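Local coordinates for GDSL-like Lipase (Parabacteroides distasonis, PDB 3P94), which is a serine hydrolase of the GDSL-like lipase family, probably cleaving ester bonds in lipid substrates such as lysophospholipids, at residues 23-28 with 77-82; 115-120 with 154-159; 121-126 with 170-175. One frame throughout, in Å; residues are numbered along the deposited sequence.

Interaction 1: 23-28 with 77-82; sequences SNVVFM and AVVILA
Val79 covers one face of the Phe27 ring, its CB 4.0 Å from the ring centroid and only 4° off the normal, a CH-pi contact centred on the ring. The two side chains lie side by side and point the same way from neighbouring strands. The methyls of Val79 divide the work: CG1, anti to the backbone N (chi1 171°), reaches the CD2–CE2 side of the ring, while CG2 touches CE1 and also meets Val25 CG1 at 3.7 Å. Val79 thus touches both Val25 and Phe27 of the neighbouring strand, and Val195 and Ile199 of helix 185-202 cover it from outside.

Selenomethionine Met28 faces the other way, with Val26, Val78 and Ile80. Its CB rests 3.8 Å from Val78 CG2 before the bent chain, with SE placed by chi2 and CE by chi3, leads away toward Arg65 and Val70 of helix 59-71. Ala77, back on the Phe27 face, is gripped mainly through its backbone: its N donates to Asn24 O at 3.3 Å, and its O receives Val26 N. Further along, Val79 N to Val26 O and Met28 N to Val79 O are both 2.8 Å, and Leu81 N closes the series on Met28 O.

Helices on both faces of adjacent parallel strands, here 17° apart, mark the centre of the flavodoxin-like alpha/beta sandwich of SGNH hydrolases.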
ATOM      1  N   SER A  23      -6.901 -10.828  14.113  1.00 21.94           N
ATOM      2  CA  SER A  23      -6.842  -9.367  14.137  1.00 20.41           C
ATOM      3  C   SER A  23      -7.964  -8.767  13.290  1.00 24.43           C
ATOM      4  O   SER A  23      -8.774  -9.506  12.725  1.00 24.89           O
ATOM      5  CB  SER A  23      -5.474  -8.881  13.666  1.00 22.78           C
ATOM      6  OG  SER A  23      -5.169  -9.340  12.358  1.00 25.90           O
ATOM      7  N   ASN A  24      -8.023  -7.426  13.215  1.00 20.34           N
ATOM      8  CA  ASN A  24      -9.082  -6.721  12.509  1.00 19.13           C
ATOM      9  C   ASN A  24      -8.668  -6.414  11.057  1.00 20.98           C
ATOM     10  O   ASN A  24      -9.048  -7.152  10.143  1.00 19.26           O
ATOM     11  CB  ASN A  24      -9.469  -5.458  13.283  1.00 18.72           C
ATOM     12  CG  ASN A  24     -10.543  -4.614  12.649  1.00 33.90           C
ATOM     13  OD1 ASN A  24     -11.481  -5.103  12.035  1.00 25.25           O
ATOM     14  ND2 ASN A  24     -10.430  -3.315  12.797  1.00 29.62           N
ATOM     15  N   VAL A  25      -7.894  -5.335  10.843  1.00 16.36           N
ATOM     16  CA  VAL A  25      -7.444  -4.913   9.518  1.00 14.28           C
ATOM     17  C   VAL A  25      -5.954  -4.637   9.566  1.00 19.31           C
ATOM     18  O   VAL A  25      -5.485  -3.905  10.442  1.00 20.45           O
ATOM     19  CB  VAL A  25      -8.210  -3.656   8.985  1.00 16.92           C
ATOM     20  CG1 VAL A  25      -7.698  -3.239   7.609  1.00 14.93           C
ATOM     21  CG2 VAL A  25      -9.725  -3.868   8.948  1.00 16.87           C
ATOM     22  N   VAL A  26      -5.222  -5.190   8.607  1.00 14.05           N
ATOM     23  CA  VAL A  26      -3.799  -4.983   8.471  1.00 13.44           C
ATOM     24  C   VAL A  26      -3.570  -4.037   7.283  1.00 16.90           C
ATOM     25  O   VAL A  26      -4.172  -4.226   6.231  1.00 16.38           O
ATOM     26  CB  VAL A  26      -3.062  -6.340   8.307  1.00 16.77           C
ATOM     27  CG1 VAL A  26      -1.616  -6.148   7.821  1.00 15.74           C
ATOM     28  CG2 VAL A  26      -3.097  -7.137   9.613  1.00 16.97           C
ATOM     29  N   PHE A  27      -2.741  -3.008   7.471  1.00 13.76           N
ATOM     30  CA  PHE A  27      -2.358  -2.083   6.401  1.00 13.78           C
ATOM     31  C   PHE A  27      -0.992  -2.522   5.885  1.00 18.30           C
ATOM     32  O   PHE A  27       0.012  -2.409   6.601  1.00 18.29           O
ATOM     33  CB  PHE A  27      -2.334  -0.615   6.887  1.00 15.38           C
ATOM     34  CG  PHE A  27      -3.678   0.090   6.888  1.00 16.87           C
ATOM     35  CD1 PHE A  27      -4.728  -0.383   7.660  1.00 20.12           C
ATOM     36  CD2 PHE A  27      -3.873   1.254   6.150  1.00 17.63           C
ATOM     37  CE1 PHE A  27      -5.967   0.259   7.646  1.00 21.74           C
ATOM     38  CE2 PHE A  27      -5.098   1.915   6.163  1.00 20.93           C
ATOM     39  CZ  PHE A  27      -6.135   1.420   6.919  1.00 20.28           C
HETATM   40  N   MSE A  28      -0.975  -3.072   4.668  1.00 15.62           N
HETATM   41  CA  MSE A  28       0.234  -3.543   3.986  1.00 15.30           C
HETATM   42  C   MSE A  28       0.678  -2.434   3.027  1.00 20.25           C
HETATM   43  O   MSE A  28      -0.135  -1.907   2.250  1.00 20.21           O
HETATM   44  CB  MSE A  28      -0.092  -4.891   3.270  1.00 17.62           C
HETATM   45  CG  MSE A  28       1.010  -5.453   2.386  1.00 24.41           C
HETATM   46 SE   MSE A  28       2.762  -5.574   3.281  0.75 32.62          SE
HETATM   47  CE  MSE A  28       2.323  -6.462   4.823  1.00 27.46           C
ATOM     48  N   ALA A  77      -9.528  -8.305   7.106  1.00 15.35           N
ATOM     49  CA  ALA A  77      -9.167  -7.689   5.828  1.00 14.55           C
ATOM     50  C   ALA A  77      -7.734  -7.179   5.807  1.00 17.06           C
ATOM     51  O   ALA A  77      -7.124  -6.982   6.853  1.00 16.86           O
ATOM     52  CB  ALA A  77     -10.121  -6.541   5.521  1.00 15.19           C
ATOM     53  N   VAL A  78      -7.203  -6.967   4.604  1.00 12.55           N
ATOM     54  CA  VAL A  78      -5.887  -6.375   4.383  1.00 12.36           C
ATOM     55  C   VAL A  78      -6.082  -5.193   3.410  1.00 16.40           C
ATOM     56  O   VAL A  78      -6.781  -5.318   2.397  1.00 17.10           O
ATOM     57  CB  VAL A  78      -4.787  -7.381   3.916  1.00 15.60           C
ATOM     58  CG1 VAL A  78      -5.164  -8.093   2.601  1.00 14.65           C
ATOM     59  CG2 VAL A  78      -3.410  -6.704   3.818  1.00 15.07           C
ATOM     60  N   VAL A  79      -5.498  -4.044   3.758  1.00 12.37           N
ATOM     61  CA  VAL A  79      -5.538  -2.832   2.946  1.00 11.51           C
ATOM     62  C   VAL A  79      -4.188  -2.776   2.265  1.00 16.59           C
ATOM     63  O   VAL A  79      -3.166  -2.698   2.955  1.00 16.52           O
ATOM     64  CB  VAL A  79      -5.871  -1.574   3.796  1.00 15.69           C
ATOM     65  CG1 VAL A  79      -5.697  -0.291   2.989  1.00 15.62           C
ATOM     66  CG2 VAL A  79      -7.286  -1.655   4.344  1.00 16.52           C
ATOM     67  N   ILE A  80      -4.168  -2.892   0.917  1.00 13.77           N
ATOM     68  CA  ILE A  80      -2.900  -2.900   0.197  1.00 13.83           C
ATOM     69  C   ILE A  80      -2.712  -1.608  -0.605  1.00 16.91           C
ATOM     70  O   ILE A  80      -3.520  -1.293  -1.470  1.00 16.57           O
ATOM     71  CB  ILE A  80      -2.754  -4.160  -0.726  1.00 17.36           C
ATOM     72  CG1 ILE A  80      -2.904  -5.481   0.075  1.00 17.17           C
ATOM     73  CG2 ILE A  80      -1.420  -4.123  -1.522  1.00 18.05           C
ATOM     74  CD1 ILE A  80      -3.130  -6.763  -0.795  1.00 22.96           C
ATOM     75  N   LEU A  81      -1.614  -0.900  -0.334  1.00 14.95           N
ATOM     76  CA  LEU A  81      -1.197   0.279  -1.072  1.00 16.01           C
ATOM     77  C   LEU A  81       0.256   0.040  -1.457  1.00 17.63           C
ATOM     78  O   LEU A  81       1.143   0.150  -0.619  1.00 15.73           O
ATOM     79  CB  LEU A  81      -1.404   1.585  -0.283  1.00 16.30           C
ATOM     80  CG  LEU A  81      -0.854   2.879  -0.947  1.00 20.99           C
ATOM     81  CD1 LEU A  81      -1.516   3.148  -2.299  1.00 19.90           C
ATOM     82  CD2 LEU A  81      -1.059   4.063  -0.030  1.00 23.31           C
ATOM     83  N   ALA A  82       0.477  -0.367  -2.713  1.00 16.59           N
ATOM     84  CA  ALA A  82       1.799  -0.766  -3.187  1.00 16.93           C
ATOM     85  C   ALA A  82       1.959  -0.595  -4.694  1.00 19.56           C
ATOM     86  O   ALA A  82       0.976  -0.603  -5.426  1.00 18.66           O
ATOM     87  CB  ALA A  82       2.028  -2.233  -2.826  1.00 17.45           C
TER

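Interaction 2: 115-120 with 154-159; sequences IKVIFC and NGLTYV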
ATOM      1  N   ILE A 115      -9.088 -13.913   3.897  1.00 17.20           N
ATOM      2  CA  ILE A 115      -8.853 -12.503   4.215  1.00 15.72           C
ATOM      3  C   ILE A 115      -9.427 -11.664   3.072  1.00 19.38           C
ATOM      4  O   ILE A 115      -9.113 -11.933   1.912  1.00 18.66           O
ATOM      5  CB  ILE A 115      -7.336 -12.216   4.459  1.00 17.73           C
ATOM      6  CG1 ILE A 115      -6.763 -13.097   5.597  1.00 18.24           C
ATOM      7  CG2 ILE A 115      -7.094 -10.742   4.749  1.00 17.63           C
ATOM      8  CD1 ILE A 115      -5.221 -13.311   5.574  1.00 19.20           C
ATOM      9  N   LYS A 116     -10.265 -10.656   3.396  1.00 16.32           N
ATOM     10  CA  LYS A 116     -10.845  -9.751   2.397  1.00 16.01           C
ATOM     11  C   LYS A 116      -9.777  -8.762   1.925  1.00 18.12           C
ATOM     12  O   LYS A 116      -9.087  -8.175   2.758  1.00 16.44           O
ATOM     13  CB  LYS A 116     -12.060  -8.990   2.968  1.00 18.81           C
ATOM     14  CG  LYS A 116     -13.274  -9.868   3.211  1.00 29.63           C
ATOM     15  CD  LYS A 116     -14.473  -9.035   3.620  1.00 39.77           C
ATOM     16  CE  LYS A 116     -15.668  -9.904   3.917  1.00 46.47           C
ATOM     17  NZ  LYS A 116     -16.407  -9.405   5.102  1.00 52.77           N
ATOM     18  N   VAL A 117      -9.631  -8.582   0.607  1.00 13.97           N
ATOM     19  CA  VAL A 117      -8.631  -7.642   0.083  1.00 14.11           C
ATOM     20  C   VAL A 117      -9.279  -6.303  -0.261  1.00 17.77           C
ATOM     21  O   VAL A 117     -10.239  -6.239  -1.035  1.00 16.36           O
ATOM     22  CB  VAL A 117      -7.856  -8.195  -1.139  1.00 18.77           C
ATOM     23  CG1 VAL A 117      -6.893  -7.149  -1.707  1.00 19.18           C
ATOM     24  CG2 VAL A 117      -7.097  -9.463  -0.767  1.00 18.52           C
ATOM     25  N   ILE A 118      -8.683  -5.231   0.268  1.00 14.83           N
ATOM     26  CA  ILE A 118      -9.054  -3.862  -0.040  1.00 14.40           C
ATOM     27  C   ILE A 118      -7.859  -3.267  -0.787  1.00 19.79           C
ATOM     28  O   ILE A 118      -6.807  -3.050  -0.194  1.00 19.20           O
ATOM     29  CB  ILE A 118      -9.461  -3.058   1.222  1.00 16.58           C
ATOM     30  CG1 ILE A 118     -10.768  -3.625   1.834  1.00 17.19           C
ATOM     31  CG2 ILE A 118      -9.607  -1.575   0.885  1.00 15.46           C
ATOM     32  CD1 ILE A 118     -11.023  -3.233   3.291  1.00 27.69           C
ATOM     33  N   PHE A 119      -8.004  -3.073  -2.102  1.00 17.18           N
ATOM     34  CA  PHE A 119      -6.939  -2.508  -2.922  1.00 16.21           C
ATOM     35  C   PHE A 119      -7.037  -0.997  -2.960  1.00 19.89           C
ATOM     36  O   PHE A 119      -8.135  -0.454  -3.099  1.00 18.49           O
ATOM     37  CB  PHE A 119      -6.996  -3.063  -4.361  1.00 18.50           C
ATOM     38  CG  PHE A 119      -6.195  -4.321  -4.600  1.00 19.27           C
ATOM     39  CD1 PHE A 119      -4.821  -4.340  -4.397  1.00 21.85           C
ATOM     40  CD2 PHE A 119      -6.806  -5.469  -5.092  1.00 20.94           C
ATOM     41  CE1 PHE A 119      -4.081  -5.509  -4.617  1.00 22.41           C
ATOM     42  CE2 PHE A 119      -6.060  -6.634  -5.324  1.00 22.52           C
ATOM     43  CZ  PHE A 119      -4.706  -6.645  -5.083  1.00 20.29           C
ATOM     44  N   CYS A 120      -5.879  -0.316  -2.859  1.00 16.44           N
ATOM     45  CA  CYS A 120      -5.797   1.140  -2.934  1.00 15.91           C
ATOM     46  C   CYS A 120      -5.137   1.559  -4.221  1.00 17.98           C
ATOM     47  O   CYS A 120      -4.127   0.979  -4.618  1.00 15.87           O
ATOM     48  CB  CYS A 120      -5.032   1.710  -1.742  1.00 16.23           C
ATOM     49  SG  CYS A 120      -5.758   1.313  -0.135  1.00 20.48           S
ATOM     50  N   ASN A 154     -13.392  -9.206  -9.403  1.00 18.29           N
ATOM     51  CA  ASN A 154     -13.271 -10.194  -8.339  1.00 17.30           C
ATOM     52  C   ASN A 154     -13.999  -9.813  -7.044  1.00 21.47           C
ATOM     53  O   ASN A 154     -13.759 -10.438  -6.006  1.00 19.14           O
ATOM     54  CB  ASN A 154     -11.787 -10.471  -8.062  1.00 14.61           C
ATOM     55  CG  ASN A 154     -11.159 -11.264  -9.177  1.00 28.36           C
ATOM     56  OD1 ASN A 154     -11.262 -12.487  -9.228  1.00 30.76           O
ATOM     57  ND2 ASN A 154     -10.585 -10.590 -10.150  1.00 19.99           N
ATOM     58  N   GLY A 155     -14.904  -8.839  -7.125  1.00 20.08           N
ATOM     59  CA  GLY A 155     -15.702  -8.386  -5.988  1.00 21.09           C
ATOM     60  C   GLY A 155     -14.900  -7.827  -4.825  1.00 23.76           C
ATOM     61  O   GLY A 155     -15.290  -7.989  -3.667  1.00 23.83           O
ATOM     62  N   LEU A 156     -13.764  -7.182  -5.127  1.00 19.52           N
ATOM     63  CA  LEU A 156     -12.898  -6.564  -4.124  1.00 18.76           C
ATOM     64  C   LEU A 156     -13.151  -5.060  -4.084  1.00 23.66           C
ATOM     65  O   LEU A 156     -13.494  -4.468  -5.108  1.00 24.48           O
ATOM     66  CB  LEU A 156     -11.406  -6.857  -4.401  1.00 18.03           C
ATOM     67  CG  LEU A 156     -10.988  -8.313  -4.686  1.00 22.71           C
ATOM     68  CD1 LEU A 156      -9.514  -8.384  -5.042  1.00 21.53           C
ATOM     69  CD2 LEU A 156     -11.301  -9.239  -3.505  1.00 26.82           C
ATOM     70  N   THR A 157     -12.996  -4.447  -2.909  1.00 19.72           N
ATOM     71  CA  THR A 157     -13.182  -3.006  -2.730  1.00 18.98           C
ATOM     72  C   THR A 157     -11.957  -2.259  -3.301  1.00 22.18           C
ATOM     73  O   THR A 157     -10.818  -2.669  -3.048  1.00 19.82           O
ATOM     74  CB  THR A 157     -13.392  -2.692  -1.230  1.00 28.39           C
ATOM     75  OG1 THR A 157     -14.576  -3.349  -0.785  1.00 32.08           O
ATOM     76  CG2 THR A 157     -13.495  -1.191  -0.942  1.00 26.30           C
ATOM     77  N   TYR A 158     -12.198  -1.174  -4.071  1.00 17.99           N
ATOM     78  CA  TYR A 158     -11.131  -0.333  -4.620  1.00 17.75           C
ATOM     79  C   TYR A 158     -11.204   1.045  -3.952  1.00 22.27           C
ATOM     80  O   TYR A 158     -12.264   1.671  -3.941  1.00 23.89           O
ATOM     81  CB  TYR A 158     -11.230  -0.229  -6.154  1.00 19.60           C
ATOM     82  CG  TYR A 158     -10.154   0.627  -6.800  1.00 22.07           C
ATOM     83  CD1 TYR A 158      -8.857   0.144  -6.967  1.00 24.00           C
ATOM     84  CD2 TYR A 158     -10.449   1.896  -7.300  1.00 22.82           C
ATOM     85  CE1 TYR A 158      -7.870   0.919  -7.579  1.00 24.54           C
ATOM     86  CE2 TYR A 158      -9.477   2.673  -7.928  1.00 23.56           C
ATOM     87  CZ  TYR A 158      -8.190   2.179  -8.069  1.00 29.27           C
ATOM     88  OH  TYR A 158      -7.241   2.938  -8.707  1.00 27.51           O
ATOM     89  N   VAL A 159     -10.096   1.483  -3.349  1.00 17.66           N
ATOM     90  CA  VAL A 159      -9.993   2.763  -2.646  1.00 16.63           C
ATOM     91  C   VAL A 159      -9.321   3.748  -3.594  1.00 19.28           C
ATOM     92  O   VAL A 159      -8.121   3.619  -3.874  1.00 16.49           O
ATOM     93  CB  VAL A 159      -9.233   2.600  -1.295  1.00 19.78           C
ATOM     94  CG1 VAL A 159      -8.984   3.938  -0.620  1.00 19.51           C
ATOM     95  CG2 VAL A 159      -9.983   1.672  -0.354  1.00 19.59           C
TER
HETATM   96  O   HOH W   1     -12.910  -6.042  -0.521  1.00 22.58           O
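Strands 116-120 and 157-159 run parallel at 28° to each other, joined directly by Phe119 N to Thr157 O (3.0 Å) and Val159 N to Phe119 O (2.8 Å). Toward the start of the pair the backbones spread, and a water bridges the gap, donating to Val117 O and accepting from Thr157 N at 2.9 Å.

Leu156 follows the spreading chain yet still reaches across: its CD1 meets the edge of the Phe119 ring near the ring plane, 3.9 Å from CE2, and approaches Val117 CB. Val117 CG1 itself lies over one face of that ring, offset toward the rim. On the opposite face of the sheet, Ile118 CG2 presses on Val159 CG2 at 3.5 Å, tighter than usual for two methyls, while Cys120 SG lies 3.9 Å from Val159 CB. Thr157 CB packs beside Ile118 CG1; Thr157 OG1, anti to its own carbonyl carbon (chi1 -62°), is hydrogen-bonded to Thr202 OG1 of helix 185-202.

Helix 137-153, which links the strands, packs over the Phe119 and Tyr158 face, the arrangement of a parallel beta-alpha-beta crossover at the sheet's margin.

Interaction 3: 121-126 with 170-175; sequences SVLPAY and NGLPAN
Leu172 and Pro124 cross at about a right angle, the leucine branch laid against the proline's backbone carbonyl as much as against its ring. Leu172 CG sits 3.4 Å from Pro124 O, with CD1 beside the same oxygen, and CD2 reaches the ring at CD, 4.1 Å away. A chi1 of -81° puts Leu172 CG anti to its own carbonyl carbon, where it meets that oxygen. CD1 goes on to a looser contact with Leu123 CD2 at 4.4 Å.

At the next part of the proline ring, CB lies 3.5 Å from both Asn170 O and Gly171 O, while CG is farther from the latter.

Both segments are loops, one leaving strand 116-120 and the other preceding helix 185-202. In SGNH hydrolases the active site lies among the loops at the C-terminal ends of the parallel strands, and the Leu172 side chain is near, without touching, a probable Ser31, His182 and Asp179 triad.

Beyond the proline the two segments are joined by a water, which accepts from Tyr126 N at 2.9 Å and from Leu172 N at 3.1 Å. Gly171 CA packs 4.0 Å from Tyr126 CB. With CG anti to the backbone N (chi1 -178°), Tyr126 leads its ring away from the 170-175 segment, and the ring makes a cation-pi contact with Arg169.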
ATOM      1  N   SER A 121      -5.649   2.645  -4.814  1.00 16.10           N
ATOM      2  CA  SER A 121      -5.047   3.276  -5.981  1.00 16.00           C
ATOM      3  C   SER A 121      -3.671   3.755  -5.600  1.00 19.88           C
ATOM      4  O   SER A 121      -3.526   4.364  -4.535  1.00 19.01           O
ATOM      5  CB  SER A 121      -5.883   4.484  -6.401  1.00 20.35           C
ATOM      6  OG  SER A 121      -5.813   5.497  -5.408  1.00 22.82           O
ATOM      7  N   VAL A 122      -2.670   3.515  -6.453  1.00 17.43           N
ATOM      8  CA  VAL A 122      -1.328   4.053  -6.232  1.00 16.26           C
ATOM      9  C   VAL A 122      -1.503   5.579  -6.269  1.00 19.02           C
ATOM     10  O   VAL A 122      -2.270   6.090  -7.098  1.00 17.23           O
ATOM     11  CB  VAL A 122      -0.303   3.514  -7.272  1.00 20.16           C
ATOM     12  CG1 VAL A 122       1.070   4.160  -7.092  1.00 20.00           C
ATOM     13  CG2 VAL A 122      -0.185   1.991  -7.185  1.00 19.54           C
ATOM     14  N   LEU A 123      -0.874   6.293  -5.319  1.00 14.59           N
ATOM     15  CA  LEU A 123      -1.007   7.745  -5.239  1.00 14.53           C
ATOM     16  C   LEU A 123      -0.413   8.440  -6.483  1.00 18.86           C
ATOM     17  O   LEU A 123       0.518   7.909  -7.108  1.00 16.83           O
ATOM     18  CB  LEU A 123      -0.342   8.280  -3.965  1.00 14.15           C
ATOM     19  CG  LEU A 123      -1.249   8.550  -2.758  1.00 20.07           C
ATOM     20  CD1 LEU A 123      -2.036   7.317  -2.343  1.00 21.15           C
ATOM     21  CD2 LEU A 123      -0.448   9.060  -1.577  1.00 21.19           C
ATOM     22  N   PRO A 124      -0.937   9.637  -6.845  1.00 16.10           N
ATOM     23  CA  PRO A 124      -0.332  10.387  -7.959  1.00 16.14           C
ATOM     24  C   PRO A 124       1.130  10.725  -7.650  1.00 19.25           C
ATOM     25  O   PRO A 124       1.491  10.921  -6.490  1.00 18.50           O
ATOM     26  CB  PRO A 124      -1.179  11.663  -8.034  1.00 18.76           C
ATOM     27  CG  PRO A 124      -2.391  11.397  -7.244  1.00 22.42           C
ATOM     28  CD  PRO A 124      -2.023  10.409  -6.204  1.00 17.59           C
ATOM     29  N   ALA A 125       1.978  10.706  -8.677  1.00 16.19           N
ATOM     30  CA  ALA A 125       3.391  11.064  -8.586  1.00 15.65           C
ATOM     31  C   ALA A 125       3.840  11.557  -9.939  1.00 20.99           C
ATOM     32  O   ALA A 125       3.701  10.842 -10.930  1.00 19.87           O
ATOM     33  CB  ALA A 125       4.240   9.890  -8.127  1.00 15.42           C
ATOM     34  N   TYR A 126       4.354  12.784  -9.985  1.00 18.66           N
ATOM     35  CA  TYR A 126       4.834  13.385 -11.229  1.00 19.45           C
ATOM     36  C   TYR A 126       6.325  13.107 -11.435  1.00 23.17           C
ATOM     37  O   TYR A 126       6.779  13.017 -12.578  1.00 21.83           O
ATOM     38  CB  TYR A 126       4.566  14.898 -11.220  1.00 21.50           C
ATOM     39  CG  TYR A 126       4.995  15.601 -12.488  1.00 26.24           C
ATOM     40  CD1 TYR A 126       4.272  15.451 -13.670  1.00 29.01           C
ATOM     41  CD2 TYR A 126       6.098  16.451 -12.499  1.00 27.38           C
ATOM     42  CE1 TYR A 126       4.651  16.113 -14.835  1.00 31.74           C
ATOM     43  CE2 TYR A 126       6.485  17.119 -13.655  1.00 28.89           C
ATOM     44  CZ  TYR A 126       5.757  16.948 -14.822  1.00 37.26           C
ATOM     45  OH  TYR A 126       6.133  17.596 -15.969  1.00 38.00           O
ATOM     46  N   ASN A 170      -1.267  15.120 -12.953  1.00 22.01           N
ATOM     47  CA  ASN A 170      -1.402  13.775 -12.345  1.00 21.27           C
ATOM     48  C   ASN A 170      -0.302  13.486 -11.313  1.00 23.46           C
ATOM     49  O   ASN A 170       0.152  12.348 -11.160  1.00 21.26           O
ATOM     50  CB  ASN A 170      -1.474  12.674 -13.410  1.00 20.67           C
ATOM     51  CG  ASN A 170      -2.730  12.784 -14.218  1.00 34.66           C
ATOM     52  OD1 ASN A 170      -3.833  12.848 -13.675  1.00 30.58           O
ATOM     53  ND2 ASN A 170      -2.592  12.827 -15.526  1.00 28.80           N
ATOM     54  N   GLY A 171       0.077  14.532 -10.596  1.00 20.77           N
ATOM     55  CA  GLY A 171       1.028  14.468  -9.498  1.00 20.19           C
ATOM     56  C   GLY A 171       0.331  14.896  -8.228  1.00 23.99           C
ATOM     57  O   GLY A 171      -0.894  15.100  -8.231  1.00 23.15           O
ATOM     58  N   LEU A 172       1.089  15.028  -7.135  1.00 20.19           N
ATOM     59  CA  LEU A 172       0.542  15.507  -5.864  1.00 20.12           C
ATOM     60  C   LEU A 172       0.844  17.000  -5.697  1.00 23.77           C
ATOM     61  O   LEU A 172       1.984  17.403  -5.890  1.00 23.63           O
ATOM     62  CB  LEU A 172       1.105  14.722  -4.662  1.00 19.51           C
ATOM     63  CG  LEU A 172       0.482  13.373  -4.357  1.00 23.53           C
ATOM     64  CD1 LEU A 172       1.319  12.610  -3.369  1.00 22.81           C
ATOM     65  CD2 LEU A 172      -0.931  13.522  -3.811  1.00 25.39           C
ATOM     66  N   PRO A 173      -0.135  17.843  -5.330  1.00 21.06           N
ATOM     67  CA  PRO A 173       0.187  19.268  -5.121  1.00 22.01           C
ATOM     68  C   PRO A 173       0.980  19.468  -3.825  1.00 26.00           C
ATOM     69  O   PRO A 173       0.935  18.604  -2.945  1.00 24.95           O
ATOM     70  CB  PRO A 173      -1.185  19.948  -5.081  1.00 24.23           C
ATOM     71  CG  PRO A 173      -2.143  18.876  -4.689  1.00 26.86           C
ATOM     72  CD  PRO A 173      -1.561  17.549  -5.061  1.00 21.84           C
ATOM     73  N   ALA A 174       1.712  20.590  -3.724  1.00 23.18           N
ATOM     74  CA  ALA A 174       2.585  20.946  -2.595  1.00 24.21           C
ATOM     75  C   ALA A 174       1.897  20.873  -1.223  1.00 29.50           C
ATOM     76  O   ALA A 174       2.542  20.459  -0.264  1.00 29.30           O
ATOM     77  CB  ALA A 174       3.153  22.336  -2.794  1.00 25.89           C
ATOM     78  N   ASN A 175       0.598  21.232  -1.125  1.00 27.03           N
ATOM     79  CA  ASN A 175      -0.129  21.181   0.153  1.00 26.48           C
ATOM     80  C   ASN A 175      -0.384  19.742   0.606  1.00 27.34           C
ATOM     81  O   ASN A 175      -0.514  19.505   1.809  1.00 28.11           O
ATOM     82  CB  ASN A 175      -1.451  21.949   0.074  1.00 26.74           C
ATOM     83  CG  ASN A 175      -2.455  21.382  -0.896  1.00 43.17           C
ATOM     84  OD1 ASN A 175      -2.192  21.261  -2.087  1.00 33.40           O
ATOM     85  ND2 ASN A 175      -3.656  21.086  -0.415  1.00 40.15           N
TER
HETATM   86  O   HOH W   2       4.057  14.630  -7.790  1.00 16.97           O

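Overall arrangement
From the N terminus, the chain first lays down 23-28, passes through strand 49-53 and helix 59-71, and returns at 77-82, where interaction 1 closes its loop. Only then does 115-120 open interaction 2, in series with the first but beside it in the sheet: Val78 O meets Ile118 N, and Ile80 N meets Ile118 O, so the two contacts together span four adjacent strands, 23-29 to 157-159. Interaction 3 opens at 121-126; interaction 2 then closes at 154-159, after helix 137-153, and interaction 3 at 170-175, so the two cross. Ser121 N reaches Val159 O, and Leu81 CD1 packs on Ser121 O, tying the sheet to the loops at the C-terminal ends of its strands.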